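Local structure of coronin (Toxoplasma gondii, 4OZU) at residues A124-W138 against A147-V160. The protein is a WD-repeat protein of the coronin family that probably binds actin filaments, represented here by its WD40 beta-propeller domain. Numbering follows the deposited sequence.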
ATOM      1  N   ALA A 124     -16.887 -12.768  -3.924  1.00 28.30           N
ATOM      2  CA  ALA A 124     -16.842 -13.258  -2.551  1.00 29.11           C
ATOM      3  C   ALA A 124     -17.207 -12.124  -1.600  1.00 29.61           C
ATOM      4  O   ALA A 124     -16.730 -10.993  -1.750  1.00 29.66           O
ATOM      5  CB  ALA A 124     -15.458 -13.827  -2.213  1.00 33.25           C
ATOM      6  N   THR A 125     -18.078 -12.438  -0.645  1.00 30.71           N
ATOM      7  CA  THR A 125     -18.528 -11.490   0.362  1.00 27.92           C
ATOM      8  C   THR A 125     -18.096 -12.020   1.729  1.00 33.77           C
ATOM      9  O   THR A 125     -18.614 -13.030   2.196  1.00 32.45           O
ATOM     10  CB  THR A 125     -20.056 -11.288   0.309  1.00 34.20           C
ATOM     11  OG1 THR A 125     -20.421 -10.776  -0.980  1.00 36.74           O
ATOM     12  CG2 THR A 125     -20.518 -10.315   1.378  1.00 45.95           C
ATOM     13  N   LEU A 126     -17.135 -11.337   2.347  1.00 28.82           N
ATOM     14  CA  LEU A 126     -16.503 -11.809   3.580  1.00 24.96           C
ATOM     15  C   LEU A 126     -17.085 -11.089   4.788  1.00 28.89           C
ATOM     16  O   LEU A 126     -16.786  -9.919   5.029  1.00 29.46           O
ATOM     17  CB  LEU A 126     -14.988 -11.604   3.513  1.00 22.77           C
ATOM     18  CG  LEU A 126     -14.309 -12.048   2.219  1.00 22.79           C
ATOM     19  CD1 LEU A 126     -12.808 -11.907   2.358  1.00 24.74           C
ATOM     20  CD2 LEU A 126     -14.687 -13.477   1.853  1.00 27.85           C
ATOM     21  N   THR A 127     -17.920 -11.805   5.539  1.00 37.79           N
ATOM     22  CA  THR A 127     -18.712 -11.220   6.619  1.00 29.40           C
ATOM     23  C   THR A 127     -18.199 -11.662   7.984  1.00 28.11           C
ATOM     24  O   THR A 127     -17.497 -12.672   8.091  1.00 31.65           O
ATOM     25  CB  THR A 127     -20.191 -11.615   6.494  1.00 32.24           C
ATOM     26  OG1 THR A 127     -20.317 -13.040   6.584  1.00 40.19           O
ATOM     27  CG2 THR A 127     -20.775 -11.141   5.169  1.00 29.35           C
ATOM     28  N   GLY A 128     -18.548 -10.904   9.023  1.00 37.26           N
ATOM     29  CA  GLY A 128     -18.264 -11.305  10.391  1.00 50.38           C
ATOM     30  C   GLY A 128     -17.700 -10.209  11.278  1.00 28.26           C
ATOM     31  O   GLY A 128     -17.858 -10.259  12.499  1.00 30.75           O
ATOM     32  N   ALA A 129     -17.037  -9.227  10.673  1.00 28.49           N
ATOM     33  CA  ALA A 129     -16.480  -8.109  11.424  1.00 33.98           C
ATOM     34  C   ALA A 129     -17.605  -7.368  12.121  1.00 32.25           C
ATOM     35  O   ALA A 129     -18.673  -7.178  11.538  1.00 31.43           O
ATOM     36  CB  ALA A 129     -15.705  -7.178  10.504  1.00 30.15           C
ATOM     37  N   LEU A 130     -17.372  -6.960  13.365  1.00 29.65           N
ATOM     38  CA  LEU A 130     -18.425  -6.353  14.181  1.00 32.18           C
ATOM     39  C   LEU A 130     -18.498  -4.834  14.035  1.00 34.42           C
ATOM     40  O   LEU A 130     -19.511  -4.233  14.377  1.00 36.63           O
ATOM     41  CB  LEU A 130     -18.229  -6.715  15.657  1.00 33.49           C
ATOM     42  CG  LEU A 130     -18.288  -8.203  16.006  1.00 33.60           C
ATOM     43  CD1 LEU A 130     -18.199  -8.394  17.507  1.00 35.35           C
ATOM     44  CD2 LEU A 130     -19.551  -8.860  15.468  1.00 42.31           C
ATOM     45  N   LYS A 131     -17.430  -4.216  13.540  1.00 30.89           N
ATOM     46  CA  LYS A 131     -17.431  -2.777  13.296  1.00 37.97           C
ATOM     47  C   LYS A 131     -16.796  -2.501  11.939  1.00 37.28           C
ATOM     48  O   LYS A 131     -16.421  -3.430  11.219  1.00 27.66           O
ATOM     49  CB  LYS A 131     -16.694  -2.030  14.413  1.00 32.08           C
ATOM     50  CG  LYS A 131     -17.373  -2.111  15.778  1.00 34.60           C
ATOM     51  CD  LYS A 131     -18.680  -1.334  15.776  1.00 55.41           C
ATOM     52  CE  LYS A 131     -19.382  -1.392  17.119  1.00 83.29           C
ATOM     53  NZ  LYS A 131     -20.630  -0.582  17.109  1.00 78.98           N
ATOM     54  N   LYS A 132     -16.710  -1.229  11.567  1.00 29.55           N
ATOM     55  CA  LYS A 132     -16.193  -0.880  10.251  1.00 27.94           C
ATOM     56  C   LYS A 132     -14.811  -1.477  10.032  1.00 32.27           C
ATOM     57  O   LYS A 132     -13.981  -1.529  10.944  1.00 28.81           O
ATOM     58  CB  LYS A 132     -16.150   0.637  10.066  1.00 28.75           C
ATOM     59  CG  LYS A 132     -15.313   1.401  11.068  1.00 30.39           C
ATOM     60  CD  LYS A 132     -15.447   2.902  10.822  1.00 35.04           C
ATOM     61  CE  LYS A 132     -14.642   3.722  11.813  1.00 46.10           C
ATOM     62  NZ  LYS A 132     -14.938   5.174  11.683  1.00 62.83           N
ATOM     63  N   VAL A 133     -14.590  -1.954   8.813  1.00 32.76           N
ATOM     64  CA  VAL A 133     -13.315  -2.541   8.442  1.00 22.54           C
ATOM     65  C   VAL A 133     -12.468  -1.470   7.777  1.00 28.76           C
ATOM     66  O   VAL A 133     -12.942  -0.751   6.892  1.00 26.39           O
ATOM     67  CB  VAL A 133     -13.503  -3.748   7.521  1.00 23.23           C
ATOM     68  CG1 VAL A 133     -12.160  -4.281   7.056  1.00 28.25           C
ATOM     69  CG2 VAL A 133     -14.274  -4.838   8.261  1.00 29.57           C
ATOM     70  N   LEU A 134     -11.218  -1.368   8.216  1.00 24.38           N
ATOM     71  CA  LEU A 134     -10.370  -0.235   7.870  1.00 24.94           C
ATOM     72  C   LEU A 134      -9.235  -0.593   6.922  1.00 27.11           C
ATOM     73  O   LEU A 134      -8.577   0.295   6.384  1.00 26.06           O
ATOM     74  CB  LEU A 134      -9.777   0.376   9.137  1.00 24.56           C
ATOM     75  CG  LEU A 134     -10.769   0.855  10.197  1.00 28.18           C
ATOM     76  CD1 LEU A 134     -10.016   1.364  11.411  1.00 33.21           C
ATOM     77  CD2 LEU A 134     -11.688   1.936   9.640  1.00 36.09           C
ATOM     78  N   SER A 135      -8.989  -1.882   6.738  1.00 24.28           N
ATOM     79  CA  SER A 135      -7.953  -2.311   5.819  1.00 23.43           C
ATOM     80  C   SER A 135      -8.288  -3.656   5.205  1.00 22.75           C
ATOM     81  O   SER A 135      -9.010  -4.455   5.787  1.00 24.07           O
ATOM     82  CB  SER A 135      -6.600  -2.378   6.529  1.00 30.59           C
ATOM     83  OG  SER A 135      -6.620  -3.327   7.576  1.00 38.24           O
ATOM     84  N   ALA A 136      -7.763  -3.881   4.008  1.00 20.11           N
ATOM     85  CA  ALA A 136      -7.879  -5.158   3.331  1.00 19.55           C
ATOM     86  C   ALA A 136      -6.605  -5.330   2.516  1.00 19.65           C
ATOM     87  O   ALA A 136      -6.432  -4.680   1.488  1.00 23.92           O
ATOM     88  CB  ALA A 136      -9.105  -5.205   2.448  1.00 23.88           C
ATOM     89  N   GLU A 137      -5.720  -6.196   2.998  1.00 20.54           N
ATOM     90  CA  GLU A 137      -4.395  -6.363   2.408  1.00 21.75           C
ATOM     91  C   GLU A 137      -4.132  -7.801   1.971  1.00 17.52           C
ATOM     92  O   GLU A 137      -4.269  -8.750   2.754  1.00 18.96           O
ATOM     93  CB  GLU A 137      -3.318  -5.928   3.404  1.00 23.31           C
ATOM     94  CG  GLU A 137      -3.287  -4.429   3.679  1.00 24.96           C
ATOM     95  CD  GLU A 137      -2.513  -3.634   2.639  1.00 37.28           C
ATOM     96  OE1 GLU A 137      -1.771  -4.238   1.837  1.00 31.51           O
ATOM     97  OE2 GLU A 137      -2.645  -2.392   2.633  1.00 31.68           O
ATOM     98  N   TRP A 138      -3.729  -7.941   0.716  1.00 20.29           N
ATOM     99  CA  TRP A 138      -3.419  -9.238   0.144  1.00 19.77           C
ATOM    100  C   TRP A 138      -2.024  -9.698   0.521  1.00 22.55           C
ATOM    101  O   TRP A 138      -1.072  -8.915   0.486  1.00 20.40           O
ATOM    102  CB  TRP A 138      -3.501  -9.187  -1.378  1.00 19.46           C
ATOM    103  CG  TRP A 138      -4.829  -8.853  -1.952  1.00 19.52           C
ATOM    104  CD1 TRP A 138      -5.261  -7.627  -2.372  1.00 23.19           C
ATOM    105  CD2 TRP A 138      -5.889  -9.770  -2.229  1.00 18.06           C
ATOM    106  NE1 TRP A 138      -6.536  -7.724  -2.883  1.00 21.56           N
ATOM    107  CE2 TRP A 138      -6.943  -9.029  -2.805  1.00 22.50           C
ATOM    108  CE3 TRP A 138      -6.052 -11.146  -2.045  1.00 22.59           C
ATOM    109  CZ2 TRP A 138      -8.137  -9.618  -3.197  1.00 23.43           C
ATOM    110  CZ3 TRP A 138      -7.249 -11.728  -2.425  1.00 21.60           C
ATOM    111  CH2 TRP A 138      -8.274 -10.965  -2.996  1.00 22.93           C
ATOM    112  N   ALA A 147      -5.706 -10.195   4.729  1.00 21.49           N
ATOM    113  CA  ALA A 147      -5.904  -9.749   6.110  1.00 19.58           C
ATOM    114  C   ALA A 147      -6.768  -8.497   6.157  1.00 20.16           C
ATOM    115  O   ALA A 147      -6.578  -7.581   5.363  1.00 21.93           O
ATOM    116  CB  ALA A 147      -4.568  -9.485   6.786  1.00 24.18           C
ATOM    117  N   SER A 148      -7.712  -8.456   7.095  1.00 22.79           N
ATOM    118  CA  SER A 148      -8.551  -7.271   7.252  1.00 20.65           C
ATOM    119  C   SER A 148      -8.506  -6.789   8.694  1.00 23.23           C
ATOM    120  O   SER A 148      -8.637  -7.577   9.629  1.00 30.76           O
ATOM    121  CB  SER A 148      -9.991  -7.550   6.826  1.00 32.64           C
ATOM    122  OG  SER A 148     -10.727  -8.156   7.871  1.00 35.89           O
ATOM    123  N   GLY A 149      -8.301  -5.486   8.853  1.00 21.10           N
ATOM    124  CA  GLY A 149      -8.240  -4.858  10.160  1.00 23.06           C
ATOM    125  C   GLY A 149      -9.517  -4.095  10.454  1.00 22.07           C
ATOM    126  O   GLY A 149     -10.022  -3.334   9.623  1.00 24.97           O
ATOM    127  N   CYS A 150     -10.037  -4.303  11.657  1.00 23.96           N
ATOM    128  CA  CYS A 150     -11.324  -3.765  12.058  1.00 24.22           C
ATOM    129  C   CYS A 150     -11.148  -2.652  13.086  1.00 23.05           C
ATOM    130  O   CYS A 150     -10.199  -2.653  13.863  1.00 26.81           O
ATOM    131  CB  CYS A 150     -12.196  -4.893  12.623  1.00 30.93           C
ATOM    132  SG  CYS A 150     -13.827  -4.409  13.175  1.00 33.73           S
ATOM    133  N   PHE A 151     -12.068  -1.700  13.076  1.00 25.80           N
ATOM    134  CA  PHE A 151     -12.063  -0.604  14.034  1.00 31.10           C
ATOM    135  C   PHE A 151     -12.132  -1.105  15.482  1.00 31.43           C
ATOM    136  O   PHE A 151     -11.756  -0.384  16.408  1.00 27.56           O
ATOM    137  CB  PHE A 151     -13.236   0.329  13.734  1.00 38.12           C
ATOM    138  CG  PHE A 151     -13.287   1.559  14.595  1.00 32.01           C
ATOM    139  CD1 PHE A 151     -12.289   2.517  14.530  1.00 33.91           C
ATOM    140  CD2 PHE A 151     -14.358   1.770  15.445  1.00 37.71           C
ATOM    141  CE1 PHE A 151     -12.351   3.655  15.315  1.00 36.69           C
ATOM    142  CE2 PHE A 151     -14.426   2.903  16.231  1.00 40.08           C
ATOM    143  CZ  PHE A 151     -13.422   3.847  16.165  1.00 47.95           C
ATOM    144  N   ASP A 152     -12.610  -2.334  15.679  1.00 32.33           N
ATOM    145  CA  ASP A 152     -12.776  -2.866  17.035  1.00 29.92           C
ATOM    146  C   ASP A 152     -11.507  -3.545  17.561  1.00 28.69           C
ATOM    147  O   ASP A 152     -11.497  -4.063  18.684  1.00 29.17           O
ATOM    148  CB  ASP A 152     -13.965  -3.835  17.089  1.00 32.97           C
ATOM    149  CG  ASP A 152     -13.686  -5.171  16.417  1.00 36.28           C
ATOM    150  OD1 ASP A 152     -12.609  -5.369  15.822  1.00 36.87           O
ATOM    151  OD2 ASP A 152     -14.579  -6.039  16.475  1.00 38.65           O
ATOM    152  N   GLY A 153     -10.457  -3.547  16.741  1.00 26.21           N
ATOM    153  CA  GLY A 153      -9.157  -4.084  17.118  1.00 22.88           C
ATOM    154  C   GLY A 153      -8.848  -5.475  16.590  1.00 21.62           C
ATOM    155  O   GLY A 153      -7.761  -6.010  16.835  1.00 22.66           O
ATOM    156  N   THR A 154      -9.790  -6.063  15.858  1.00 23.76           N
ATOM    157  CA  THR A 154      -9.605  -7.403  15.309  1.00 24.65           C
ATOM    158  C   THR A 154      -8.868  -7.386  13.982  1.00 26.87           C
ATOM    159  O   THR A 154      -9.222  -6.632  13.071  1.00 24.23           O
ATOM    160  CB  THR A 154     -10.947  -8.117  15.078  1.00 26.79           C
ATOM    161  OG1 THR A 154     -11.722  -8.093  16.277  1.00 27.75           O
ATOM    162  CG2 THR A 154     -10.728  -9.568  14.665  1.00 30.89           C
ATOM    163  N   VAL A 155      -7.858  -8.238  13.871  1.00 20.45           N
ATOM    164  CA  VAL A 155      -7.271  -8.551  12.576  1.00 20.63           C
ATOM    165  C   VAL A 155      -7.796  -9.917  12.171  1.00 23.78           C
ATOM    166  O   VAL A 155      -7.583 -10.900  12.887  1.00 25.43           O
ATOM    167  CB  VAL A 155      -5.744  -8.565  12.615  1.00 27.48           C
ATOM    168  CG1 VAL A 155      -5.187  -8.907  11.247  1.00 25.98           C
ATOM    169  CG2 VAL A 155      -5.216  -7.224  13.072  1.00 29.60           C
ATOM    170  N   ALA A 156      -8.501  -9.963  11.041  1.00 19.49           N
ATOM    171  CA  ALA A 156      -9.107 -11.190  10.548  1.00 21.72           C
ATOM    172  C   ALA A 156      -8.375 -11.675   9.314  1.00 25.52           C
ATOM    173  O   ALA A 156      -8.167 -10.909   8.375  1.00 23.94           O
ATOM    174  CB  ALA A 156     -10.581 -10.971  10.230  1.00 27.36           C
ATOM    175  N   PHE A 157      -7.995 -12.947   9.317  1.00 22.39           N
ATOM    176  CA  PHE A 157      -7.308 -13.538   8.176  1.00 23.61           C
ATOM    177  C   PHE A 157      -8.253 -14.439   7.396  1.00 27.40           C
ATOM    178  O   PHE A 157      -8.929 -15.301   7.962  1.00 20.96           O
ATOM    179  CB  PHE A 157      -6.081 -14.311   8.639  1.00 22.22           C
ATOM    180  CG  PHE A 157      -5.043 -13.445   9.279  1.00 20.31           C
ATOM    181  CD1 PHE A 157      -4.113 -12.773   8.509  1.00 20.46           C
ATOM    182  CD2 PHE A 157      -5.011 -13.280  10.646  1.00 20.80           C
ATOM    183  CE1 PHE A 157      -3.162 -11.966   9.103  1.00 17.94           C
ATOM    184  CE2 PHE A 157      -4.062 -12.470  11.237  1.00 19.59           C
ATOM    185  CZ  PHE A 157      -3.137 -11.823  10.473  1.00 21.09           C
ATOM    186  N   TRP A 158      -8.283 -14.227   6.084  1.00 21.99           N
ATOM    187  CA  TRP A 158      -9.262 -14.856   5.212  1.00 20.78           C
ATOM    188  C   TRP A 158      -8.613 -15.694   4.128  1.00 26.83           C
ATOM    189  O   TRP A 158      -7.664 -15.249   3.490  1.00 21.25           O
ATOM    190  CB  TRP A 158     -10.128 -13.791   4.540  1.00 23.49           C
ATOM    191  CG  TRP A 158     -11.143 -13.158   5.422  1.00 25.68           C
ATOM    192  CD1 TRP A 158     -11.013 -11.997   6.133  1.00 24.72           C
ATOM    193  CD2 TRP A 158     -12.463 -13.643   5.682  1.00 22.48           C
ATOM    194  NE1 TRP A 158     -12.174 -11.731   6.817  1.00 24.42           N
ATOM    195  CE2 TRP A 158     -13.078 -12.728   6.560  1.00 23.29           C
ATOM    196  CE3 TRP A 158     -13.184 -14.765   5.261  1.00 26.66           C
ATOM    197  CZ2 TRP A 158     -14.380 -12.903   7.020  1.00 23.98           C
ATOM    198  CZ3 TRP A 158     -14.472 -14.931   5.716  1.00 27.42           C
ATOM    199  CH2 TRP A 158     -15.055 -14.009   6.587  1.00 30.08           C
ATOM    200  N   ASN A 159      -9.140 -16.894   3.917  1.00 22.18           N
ATOM    201  CA  ASN A 159      -8.905 -17.649   2.691  1.00 24.48           C
ATOM    202  C   ASN A 159     -10.070 -17.357   1.752  1.00 24.40           C
ATOM    203  O   ASN A 159     -11.146 -17.937   1.891  1.00 27.32           O
ATOM    204  CB  ASN A 159      -8.790 -19.149   2.987  1.00 30.00           C
ATOM    205  CG  ASN A 159      -8.508 -19.986   1.745  1.00 45.84           C
ATOM    206  OD1 ASN A 159      -8.595 -19.508   0.611  1.00 45.26           O
ATOM    207  ND2 ASN A 159      -8.171 -21.252   1.963  1.00 51.50           N
ATOM    208  N   VAL A 160      -9.877 -16.445   0.808  1.00 24.74           N
ATOM    209  CA  VAL A 160     -11.000 -15.967   0.005  1.00 25.96           C
ATOM    210  C   VAL A 160     -11.582 -17.080  -0.860  1.00 43.37           C
ATOM    211  O   VAL A 160     -12.776 -17.078  -1.143  1.00 36.93           O
ATOM    212  CB  VAL A 160     -10.602 -14.772  -0.906  1.00 28.86           C
ATOM    213  CG1 VAL A 160     -10.047 -13.630  -0.069  1.00 28.94           C
ATOM    214  CG2 VAL A 160      -9.594 -15.194  -1.951  1.00 60.68           C
TER
HETATM  215  O   HOH W   1     -14.708  -7.827  14.535  0.86 27.81           O
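Within the WD40 beta-propeller, strand 133-138 pairs antiparallel with strand 145-150 in one four-stranded blade, while strand 124-126, the outermost strand of the preceding blade, packs L126 against W158 of strand 154-159. Straight backbone bonds secure both ends of the pairing: E137 and A147 exchange two, with E137 N to A147 O at 2.9 Å, and F151 N meets K132 O. Between them lies a classic beta bulge, where L134 and S135 both face G149. L134 N donates to G149 O at 2.7 Å, almost in line with the carbonyl, whereas the bonds of S135 to G149 are weak; S135 OG also accepts weakly from G149 N, occupying the place a side chain on G149 would need.

At the interface between the blades, L126 lies over one face of the W158 indole, its CB 3.6 Å from the centre of the six-membered ring in a CH-pi contact, with CD1 over CG and CD2 near CE3. The V133 and S148 side chains touch V104, in strand 104-108 of the preceding blade.

At the turn, F151 CG, anti to the backbone N (chi1 -176°), swings the ring out beside the extended K132 chain. K132 CE lies over one ring face, offset toward the rim and 3.9 Å from the centroid in a CH-pi contact, with NZ more nearly over the ring normal in a cation-pi contact. L134 CD1 instead reaches the ring edge. D152 OD1 closes an Asx turn by accepting from T154 N at 2.9 Å, and a water bridges the other carboxylate oxygen to the loop 127-132, receiving L130 N at 3.0 Å and donating to D152 OD2 at 2.6 Å.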